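Local coordinates for OmpT protein (Vibrio cholerae serotype O1, PDB 6EHD) that probably acts as a general diffusion porin, a beta-barrel channel of the outer membrane that lets small hydrophilic solutes pass, at residues E20-E25 with S302-K307; S33-A38 with Y67-I72. The protein carries 1 engineered substitution. One frame throughout, in Å; residues are numbered along the deposited sequence. Where two conformers were deposited one is given.

The two contacts share neighbouring strands of the barrel wall, 9-24 and 30-47, each using one of them, and their centres are about 17 Å apart. Along the chain, 20-25 comes first, then 33-38 and 67-72, and 302-307 last, so both halves of contact 2 fall between those of contact 1. They also touch directly: Asp303 OD2 of contact 1 forms a salt bridge with Arg69 NH2 of contact 2, 3.0 Å long. Thus the loop segment 302-307, late in the chain, is tied to wall strands near its start, consistent with a folded-in loop narrowing the pore.

Contact 1: E20-E25 with S302-K307; sequences ELKFLE and SDAEVK. With C8E ((hydroxyethyloxy)tri(ethyloxy)octane), chain G.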
loop_
_atom_site.group_PDB
_atom_site.type_symbol
_atom_site.label_atom_id
_atom_site.label_comp_id
_atom_site.label_asym_id
_atom_site.label_seq_id
_atom_site.Cartn_x
_atom_site.Cartn_y
_atom_site.Cartn_z
ATOM N N GLU A 20 7.508 -6.820 -16.197
ATOM C CA GLU A 20 6.999 -5.411 -16.342
ATOM C C GLU A 20 8.068 -4.532 -17.042
ATOM O O GLU A 20 9.286 -4.651 -16.729
ATOM C CB GLU A 20 6.648 -4.842 -14.926
ATOM C CG GLU A 20 5.396 -5.588 -14.357
ATOM C CD GLU A 20 4.879 -5.111 -12.964
ATOM O OE1 GLU A 20 5.682 -4.622 -12.203
ATOM O OE2 GLU A 20 3.716 -5.443 -12.615
ATOM N N LEU A 21 7.605 -3.705 -17.986
ATOM C CA LEU A 21 8.411 -2.705 -18.696
ATOM C C LEU A 21 7.835 -1.338 -18.355
ATOM O O LEU A 21 6.606 -1.149 -18.517
ATOM C CB LEU A 21 8.255 -2.933 -20.165
ATOM C CG LEU A 21 8.822 -4.294 -20.636
ATOM C CD1 LEU A 21 7.800 -5.422 -20.568
ATOM C CD2 LEU A 21 9.354 -4.215 -22.085
ATOM N N LYS A 22 8.700 -0.441 -17.866
ATOM C CA LYS A 22 8.300 0.935 -17.487
ATOM C C LYS A 22 9.003 2.001 -18.369
ATOM O O LYS A 22 10.251 1.898 -18.597
ATOM C CB LYS A 22 8.548 1.174 -16.030
ATOM C CG LYS A 22 7.568 0.399 -15.138
ATOM C CD LYS A 22 7.853 0.570 -13.647
ATOM C CE LYS A 22 7.396 1.899 -13.119
ATOM N NZ LYS A 22 7.590 1.895 -11.656
ATOM N N PHE A 23 8.213 2.964 -18.883
ATOM C CA PHE A 23 8.737 4.041 -19.766
ATOM C C PHE A 23 8.456 5.376 -19.081
ATOM O O PHE A 23 7.329 5.878 -19.129
ATOM C CB PHE A 23 8.075 4.017 -21.129
ATOM C CG PHE A 23 8.134 2.665 -21.857
ATOM C CD1 PHE A 23 7.297 1.608 -21.466
ATOM C CD2 PHE A 23 8.973 2.481 -22.974
ATOM C CE1 PHE A 23 7.337 0.355 -22.118
ATOM C CE2 PHE A 23 9.050 1.245 -23.624
ATOM C CZ PHE A 23 8.230 0.164 -23.213
ATOM N N LEU A 24 9.429 5.875 -18.351
ATOM C CA LEU A 24 9.256 7.101 -17.545
ATOM C C LEU A 24 9.785 8.327 -18.349
ATOM O O LEU A 24 10.829 8.227 -18.960
ATOM C CB LEU A 24 9.940 6.997 -16.206
ATOM C CG LEU A 24 9.547 5.862 -15.237
ATOM C CD1 LEU A 24 10.319 6.000 -13.929
ATOM C CD2 LEU A 24 8.024 5.870 -15.061
ATOM N N GLU A 25 9.033 9.422 -18.392
ATOM C CA GLU A 25 9.508 10.706 -19.041
ATOM C C GLU A 25 11.017 10.927 -18.890
ATOM O O GLU A 25 11.519 10.965 -17.744
ATOM C CB GLU A 25 8.820 11.937 -18.428
ATOM C CG GLU A 25 8.948 13.220 -19.268
ATOM C CD GLU A 25 8.169 13.196 -20.585
ATOM O OE1 GLU A 25 8.708 12.860 -21.660
ATOM O OE2 GLU A 25 7.000 13.519 -20.588
ATOM N N SER A 302 1.913 -2.520 -7.968
ATOM C CA SER A 302 3.211 -2.964 -8.454
ATOM C C SER A 302 4.251 -3.130 -7.314
ATOM O O SER A 302 5.358 -3.636 -7.577
ATOM C CB SER A 302 3.746 -1.985 -9.458
ATOM O OG SER A 302 4.109 -0.731 -8.847
ATOM N N ASP A 303 3.911 -2.709 -6.092
ATOM C CA ASP A 303 4.805 -2.615 -4.969
ATOM C C ASP A 303 5.884 -1.544 -5.153
ATOM O O ASP A 303 6.847 -1.527 -4.422
ATOM C CB ASP A 303 5.579 -3.923 -4.730
ATOM C CG ASP A 303 4.996 -4.780 -3.714
ATOM O OD1 ASP A 303 3.748 -4.845 -3.605
ATOM O OD2 ASP A 303 5.820 -5.445 -3.046
ATOM N N ALA A 304 5.791 -0.642 -6.090
ATOM C CA ALA A 304 6.889 0.338 -6.227
ATOM C C ALA A 304 6.817 1.475 -5.134
ATOM O O ALA A 304 5.724 1.855 -4.657
ATOM C CB ALA A 304 6.946 0.882 -7.622
ATOM N N GLU A 305 7.987 1.909 -4.645
ATOM C CA GLU A 305 8.064 3.051 -3.726
ATOM C C GLU A 305 8.683 4.182 -4.552
ATOM O O GLU A 305 9.627 3.973 -5.315
ATOM C CB GLU A 305 8.862 2.740 -2.437
ATOM C CG GLU A 305 8.272 1.620 -1.548
ATOM C CD GLU A 305 7.039 2.031 -0.737
ATOM O OE1 GLU A 305 6.479 3.118 -0.958
ATOM O OE2 GLU A 305 6.582 1.246 0.114
ATOM N N VAL A 306 8.070 5.355 -4.473
ATOM C CA VAL A 306 8.561 6.544 -5.124
ATOM C C VAL A 306 8.951 7.508 -3.993
ATOM O O VAL A 306 8.134 7.799 -3.119
ATOM C CB VAL A 306 7.490 7.215 -6.062
ATOM C CG1 VAL A 306 8.019 8.559 -6.550
ATOM C CG2 VAL A 306 7.094 6.290 -7.212
ATOM N N LYS A 307 10.237 7.931 -3.935
ATOM C CA LYS A 307 10.690 8.902 -2.890
ATOM C C LYS A 307 10.269 10.298 -3.283
ATOM O O LYS A 307 9.934 10.582 -4.450
ATOM C CB LYS A 307 12.231 8.848 -2.637
ATOM C CG LYS A 307 12.770 7.547 -2.025
ATOM C CD LYS A 307 12.093 7.231 -0.686
ATOM C CE LYS A 307 13.016 6.620 0.381
ATOM N NZ LYS A 307 12.456 6.836 1.773
HETATM C C11 C8E G . -8.044 -3.151 -8.833
HETATM O O12 C8E G . -6.766 -3.707 -9.250
HETATM C C13 C8E G . -5.659 -2.919 -8.739
HETATM C C14 C8E G . -4.321 -3.596 -8.987
HETATM O O15 C8E G . -4.350 -4.772 -8.143
HETATM C C16 C8E G . -3.630 -5.909 -8.531
HETATM C C17 C8E G . -2.300 -5.583 -8.028
HETATM O O18 C8E G . -1.727 -6.602 -7.217
HETATM C C19 C8E G . -0.365 -6.591 -6.753
HETATM C C20 C8E G . 0.482 -6.302 -5.455
HETATM O O21 C8E G . 1.997 -6.117 -5.533
HETATM O O HOH W 1 5.442 -5.569 -9.585
HETATM O O HOH W 2 5.143 1.048 -10.616
#
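Glu20 and Lys22 on the barrel strand 9-24 meet Ser302 and Ala304 of an infolded loop, in a contact made mainly through water. The loop lies between strands 281-291 and 314-324, and carries the short strand 304-307. No direct hydrogen bond joins the two segments. The closest direct approaches are loose: Glu20 OE1 is 4.3 Å from Ser302 CB, and Lys22 NZ is 4.2 Å from Ala304 CB. Two waters fill in. One donates to Glu20 OE1 (2.8 Å) and also to the backbone oxygen Ser302 O (2.8 Å). The second accepts from Lys22 NZ (2.8 Å) and donates to Ser302 OG (2.7 Å). To reach it, the Lys22 chain runs straight at chi2 and chi4 and bends at chi3 (76°). The other carboxylate oxygen of Glu20, OE2, is hydrogen-bonded to Tyr284, so both oxygens of this buried group are held. Ser302 OG also accepts from Ala304 N at 3.2 Å, an ST turn, and is hydrogen-bonded to Asn299. Three polar partners, water, Ala304 N and Asn299, thus hold this hydroxyl. Next to it, Asp303 turns to other neighbours. Its OD1 lies 2.9 Å from the terminal oxygen O21 of a detergent molecule, C8E. Phe102 and Phe103, from another loop, pack on Glu20 and Leu24 respectively. Water-mediated contact between the barrel wall and an inward-folded loop is consistent with the constriction zone of a diffusion porin.

Contact 2: S33-A38 with Y67-I72; sequences SGSSRA and YVRNHI
Arg37 and Arg69 lie on the barrel wall, with Arg18 NH1 close to Arg37 NH2, a grouping that recalls the arginine-rich side of a porin constriction. The guanidinium groups of Arg37 and Arg69 have planes 44° apart. Arg69 NH1 sits 3.3 Å above one face of the Arg37 group, toward its rim, and 3.5 Å from Arg37 NH2. Both nitrogens are donors, so this is no hydrogen bond. Anions gather round the pair: Glu57 forms a salt bridge with Arg69, and a bound MES sulfonate with Arg37. Arg37 also folds back on its own segment. Bends at chi2 (-84°) and chi3 (-46°) turn its edge to Ser35 O. That oxygen lies in the plane of the group and takes both bonds, from NE (3.0 Å) and from NH2 (3.1 Å), which fixes the rotation of the group. Ser35 is the centre of an inverse gamma turn. Its OG approaches Arg69 NH2 obliquely, at 3.7 Å. At Arg69 the chain turns a corner, and Asn70 ND2 donates to Arg69 O (2.8 Å). Arg69 and Asn70 face Glu57 together in a classic beta bulge. Strand 50-59 lies between strands 30-47 and 67-77 in the barrel wall, so the two arginines meet across an intervening strand.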
loop_
_atom_site.group_PDB
_atom_site.type_symbol
_atom_site.label_atom_id
_atom_site.label_comp_id
_atom_site.label_asym_id
_atom_site.label_seq_id
_atom_site.Cartn_x
_atom_site.Cartn_y
_atom_site.Cartn_z
ATOM N N SER A 33 11.261 -4.590 -13.203
ATOM C CA SER A 33 10.740 -4.094 -11.868
ATOM C C SER A 33 9.605 -4.983 -11.298
ATOM O O SER A 33 9.099 -4.754 -10.161
ATOM C CB SER A 33 10.236 -2.630 -11.988
ATOM O OG SER A 33 9.211 -2.530 -12.998
ATOM N N GLY A 34 9.169 -5.979 -12.086
ATOM C CA GLY A 34 8.096 -6.870 -11.670
ATOM C C GLY A 34 8.389 -7.621 -10.380
ATOM O O GLY A 34 9.243 -8.521 -10.435
ATOM N N SER A 35 7.583 -7.309 -9.320
ATOM C CA SER A 35 7.568 -7.889 -7.948
ATOM C C SER A 35 7.070 -9.391 -7.718
ATOM O O SER A 35 6.163 -9.726 -6.986
ATOM C CB SER A 35 6.756 -7.041 -7.075
ATOM O OG SER A 35 6.997 -7.430 -5.760
ATOM N N SER A 36 7.880 -10.297 -8.162
ATOM C CA SER A 36 7.559 -11.712 -8.084
ATOM C C SER A 36 7.736 -12.263 -6.633
ATOM O O SER A 36 8.605 -11.787 -5.906
ATOM C CB SER A 36 8.485 -12.457 -9.063
ATOM O OG SER A 36 8.283 -12.004 -10.429
ATOM N N ARG A 37 6.985 -13.286 -6.305
ATOM C CA ARG A 37 7.043 -13.869 -4.935
ATOM C C ARG A 37 6.568 -15.296 -4.891
ATOM O O ARG A 37 5.867 -15.743 -5.775
ATOM C CB ARG A 37 6.157 -12.953 -3.977
ATOM C CG ARG A 37 4.668 -13.188 -4.015
ATOM C CD ARG A 37 3.839 -12.502 -5.100
ATOM N NE ARG A 37 4.078 -11.078 -5.348
ATOM C CZ ARG A 37 3.399 -10.058 -4.815
ATOM N NH1 ARG A 37 2.402 -10.241 -3.999
ATOM N NH2 ARG A 37 3.774 -8.854 -5.153
ATOM N N ALA A 38 6.894 -16.035 -3.783
ATOM C CA ALA A 38 6.403 -17.359 -3.610
ATOM C C ALA A 38 6.318 -17.639 -2.072
ATOM O O ALA A 38 7.146 -17.222 -1.348
ATOM C CB ALA A 38 7.393 -18.392 -4.221
ATOM N N TYR A 67 14.930 -13.390 -0.001
ATOM C CA TYR A 67 14.768 -12.726 1.281
ATOM C C TYR A 67 13.286 -12.860 1.706
ATOM O O TYR A 67 12.413 -13.083 0.878
ATOM C CB TYR A 67 15.217 -11.248 1.246
ATOM C CG TYR A 67 14.204 -10.260 0.632
ATOM C CD1 TYR A 67 14.208 -9.993 -0.744
ATOM C CD2 TYR A 67 13.237 -9.606 1.427
ATOM C CE1 TYR A 67 13.281 -9.106 -1.309
ATOM C CE2 TYR A 67 12.298 -8.723 0.879
ATOM C CZ TYR A 67 12.328 -8.468 -0.496
ATOM O OH TYR A 67 11.418 -7.596 -1.112
ATOM N N VAL A 68 13.034 -12.700 2.995
ATOM C CA VAL A 68 11.696 -12.917 3.593
ATOM C C VAL A 68 10.839 -11.660 3.464
ATOM O O VAL A 68 11.250 -10.561 3.919
ATOM C CB VAL A 68 11.835 -13.246 5.104
ATOM C CG1 VAL A 68 10.435 -13.431 5.707
ATOM C CG2 VAL A 68 12.632 -14.546 5.240
ATOM N N ARG A 69 9.668 -11.780 2.824
ATOM C CA ARG A 69 8.765 -10.586 2.684
ATOM C C ARG A 69 7.821 -10.458 3.885
ATOM O O ARG A 69 7.596 -9.345 4.400
ATOM C CB ARG A 69 7.897 -10.653 1.367
ATOM C CG ARG A 69 8.683 -10.155 0.142
ATOM C CD ARG A 69 7.925 -10.544 -1.156
ATOM N NE ARG A 69 6.577 -9.992 -1.312
ATOM C CZ ARG A 69 6.273 -8.792 -1.796
ATOM N NH1 ARG A 69 5.011 -8.452 -1.929
ATOM N NH2 ARG A 69 7.192 -7.926 -2.133
ATOM N N ASN A 70 7.204 -11.596 4.245
ATOM C CA ASN A 70 6.294 -11.704 5.433
ATOM C C ASN A 70 6.618 -13.001 6.153
ATOM O O ASN A 70 6.953 -13.998 5.496
ATOM C CB ASN A 70 4.833 -11.815 4.988
ATOM C CG ASN A 70 4.107 -10.409 4.838
ATOM O OD1 ASN A 70 2.903 -10.399 4.810
ATOM N ND2 ASN A 70 4.816 -9.290 4.805
ATOM N N HIS A 71 6.368 -13.024 7.485
ATOM C CA HIS A 71 6.526 -14.256 8.303
ATOM C C HIS A 71 5.572 -14.109 9.514
ATOM O O HIS A 71 5.739 -13.199 10.332
ATOM C CB HIS A 71 8.008 -14.361 8.735
ATOM C CG HIS A 71 8.356 -15.629 9.464
ATOM N ND1 HIS A 71 9.619 -15.872 9.978
ATOM C CD2 HIS A 71 7.608 -16.709 9.801
ATOM C CE1 HIS A 71 9.634 -17.044 10.593
ATOM N NE2 HIS A 71 8.435 -17.587 10.479
ATOM N N ILE A 72 4.556 -14.953 9.536
ATOM C CA ILE A 72 3.377 -14.731 10.371
ATOM C C ILE A 72 3.016 -16.001 11.154
ATOM O O ILE A 72 2.952 -17.108 10.585
ATOM C CB ILE A 72 2.154 -14.326 9.469
ATOM C CG1 ILE A 72 2.486 -13.089 8.645
ATOM C CG2 ILE A 72 0.947 -13.969 10.298
ATOM C CD1 ILE A 72 1.415 -12.666 7.608
#